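Local coordinates for protein SAS-6 (Leishmania major, PDB 4CKM) that probably self-assembles through its N-terminal head domain into the ring of the cartwheel on which centrioles and basal bodies are built, at residues E159-D162 / F163-V166. Sequence-based numbering, arbitrary orientation.
Sequences ETTD and FKTV
The turn of the β-hairpin that links strands 152-160 and 165-175 brings T161 against K164 and T160 against T165. Antiparallel pairing rests on two backbone bonds of the hydrogen-bonded pair E159 and V166, V166 N to E159 O (2.6 Å) and E159 N to V166 O. The next pair, T160 and T165, is non-hydrogen-bonded; there the hydroxyls join, OG1 to OG1 at 2.9 Å, with the donor unassigned. Both OG1 atoms lie beside their own backbone N (chi1 -72° and -63°), which points them at each other.

Beyond the strands, T161 clamps the loop as an ST turn: its OG1 accepts F163 N at 3.1 Å. The same hydroxyl gives its proton to K164 O (2.9 Å), arriving in the carbonyl plane on a lone pair. T161 N also donates to K164 O (2.8 Å), tilted 30° from that plane. On the hairpin face opposite the T160-T165 hydroxyls, T161 CG2 meets V166 CG2 at 4.0 Å.

SAS-6 head domains associate through this hairpin, consistent with the second subunit lying within reach of seven of its residues. At the tip, D162 CB sits over one face of the F163 ring, 4.1 Å from its centroid, a CH-π contact. That ring stacks on Y121 of the second subunit, as expected of the hydrophobic residue that SAS-6 proteins insert into the partner head. K164 NZ curls back to T165 O (3.0 Å) and bonds H168 O of the second subunit, while E159 OE1 is hydrogen-bonded to H168 NE2 of its own chain. V166 packs on V166 of the second subunit.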
ATOM      1  N   GLU A 159      -6.188   6.013  -3.992  1.00 32.58           N
ATOM      2  CA  GLU A 159      -5.966   7.348  -4.534  1.00 34.24           C
ATOM      3  C   GLU A 159      -5.151   7.182  -5.789  1.00 32.59           C
ATOM      4  O   GLU A 159      -4.104   6.541  -5.763  1.00 32.73           O
ATOM      5  CB  GLU A 159      -5.162   8.197  -3.555  1.00 37.07           C
ATOM      6  CG  GLU A 159      -4.808   9.582  -4.086  1.00 41.35           C
ATOM      7  CD  GLU A 159      -3.765  10.318  -3.249  1.00 45.61           C
ATOM      8  OE1 GLU A 159      -3.174   9.728  -2.325  1.00 49.15           O
ATOM      9  OE2 GLU A 159      -3.517  11.504  -3.530  1.00 52.84           O
ATOM     10  N   THR A 160      -5.618   7.746  -6.883  1.00 33.15           N
ATOM     11  CA  THR A 160      -4.865   7.698  -8.119  1.00 36.53           C
ATOM     12  C   THR A 160      -4.067   8.985  -8.253  1.00 37.73           C
ATOM     13  O   THR A 160      -4.629  10.046  -8.257  1.00 37.84           O
ATOM     14  CB  THR A 160      -5.787   7.449  -9.325  1.00 36.66           C
ATOM     15  OG1 THR A 160      -6.254   6.084  -9.282  1.00 40.31           O
ATOM     16  CG2 THR A 160      -5.020   7.608 -10.622  1.00 39.25           C
ATOM     17  N   THR A 161      -2.746   8.878  -8.296  1.00 40.50           N
ATOM     18  CA  THR A 161      -1.879  10.027  -8.493  1.00 40.11           C
ATOM     19  C   THR A 161      -1.561  10.080  -9.971  1.00 43.54           C
ATOM     20  O   THR A 161      -2.114   9.299 -10.746  1.00 40.35           O
ATOM     21  CB  THR A 161      -0.584   9.889  -7.686  1.00 40.01           C
ATOM     22  OG1 THR A 161       0.168   8.775  -8.167  1.00 38.18           O
ATOM     23  CG2 THR A 161      -0.900   9.675  -6.195  1.00 41.24           C
ATOM     24  N   ASP A 162      -0.670  10.989 -10.360  1.00 44.60           N
ATOM     25  CA  ASP A 162      -0.230  11.073 -11.747  1.00 49.23           C
ATOM     26  C   ASP A 162       0.602   9.851 -12.108  1.00 47.03           C
ATOM     27  O   ASP A 162       0.827   9.580 -13.269  1.00 47.74           O
ATOM     28  CB  ASP A 162       0.632  12.330 -11.974  1.00 55.00           C
ATOM     29  CG  ASP A 162      -0.187  13.620 -12.044  1.00 59.31           C
ATOM     30  OD1 ASP A 162      -1.353  13.590 -12.504  1.00 65.72           O
ATOM     31  OD2 ASP A 162       0.349  14.678 -11.651  1.00 63.06           O
ATOM     32  N   PHE A 163       1.091   9.127 -11.115  1.00 43.02           N
ATOM     33  CA  PHE A 163       2.035   8.074 -11.384  1.00 43.04           C
ATOM     34  C   PHE A 163       1.477   6.671 -11.171  1.00 37.57           C
ATOM     35  O   PHE A 163       1.897   5.719 -11.846  1.00 33.19           O
ATOM     36  CB  PHE A 163       3.279   8.347 -10.551  1.00 49.88           C
ATOM     37  CG  PHE A 163       3.858   9.734 -10.795  1.00 61.51           C
ATOM     38  CD1 PHE A 163       4.583  10.009 -11.968  1.00 63.71           C
ATOM     39  CD2 PHE A 163       3.658  10.772  -9.870  1.00 66.42           C
ATOM     40  CE1 PHE A 163       5.104  11.270 -12.200  1.00 67.23           C
ATOM     41  CE2 PHE A 163       4.181  12.038 -10.098  1.00 68.88           C
ATOM     42  CZ  PHE A 163       4.901  12.287 -11.264  1.00 72.24           C
ATOM     43  N   LYS A 164       0.524   6.537 -10.255  1.00 35.13           N
ATOM     44  CA  LYS A 164      -0.070   5.227  -9.963  1.00 34.95           C
ATOM     45  C   LYS A 164      -1.225   5.364  -9.012  1.00 32.38           C
ATOM     46  O   LYS A 164      -1.441   6.427  -8.434  1.00 30.91           O
ATOM     47  CB  LYS A 164       0.950   4.310  -9.287  1.00 35.82           C
ATOM     48  CG  LYS A 164       1.279   4.720  -7.856  1.00 35.78           C
ATOM     49  CD  LYS A 164       2.583   4.107  -7.369  1.00 35.91           C
ATOM     50  CE  LYS A 164       2.515   2.599  -7.234  1.00 34.59           C
ATOM     51  NZ  LYS A 164       1.519   2.184  -6.221  1.00 34.55           N
ATOM     52  N   THR A 165      -1.907   4.247  -8.800  1.00 31.08           N
ATOM     53  CA  THR A 165      -2.882   4.140  -7.749  1.00 31.06           C
ATOM     54  C   THR A 165      -2.194   3.722  -6.459  1.00 33.10           C
ATOM     55  O   THR A 165      -1.408   2.764  -6.421  1.00 31.18           O
ATOM     56  CB  THR A 165      -4.002   3.168  -8.110  1.00 31.02           C
ATOM     57  OG1 THR A 165      -4.692   3.672  -9.254  1.00 30.88           O
ATOM     58  CG2 THR A 165      -4.985   3.028  -6.960  1.00 31.98           C
ATOM     59  N   VAL A 166      -2.506   4.463  -5.399  1.00 34.23           N
ATOM     60  CA  VAL A 166      -1.895   4.267  -4.087  1.00 33.93           C
ATOM     61  C   VAL A 166      -2.960   3.791  -3.127  1.00 33.29           C
ATOM     62  O   VAL A 166      -4.003   4.439  -2.976  1.00 31.15           O
ATOM     63  CB  VAL A 166      -1.356   5.605  -3.553  1.00 36.10           C
ATOM     64  CG1 VAL A 166      -0.815   5.442  -2.154  1.00 38.70           C
ATOM     65  CG2 VAL A 166      -0.276   6.136  -4.467  1.00 38.20           C
TER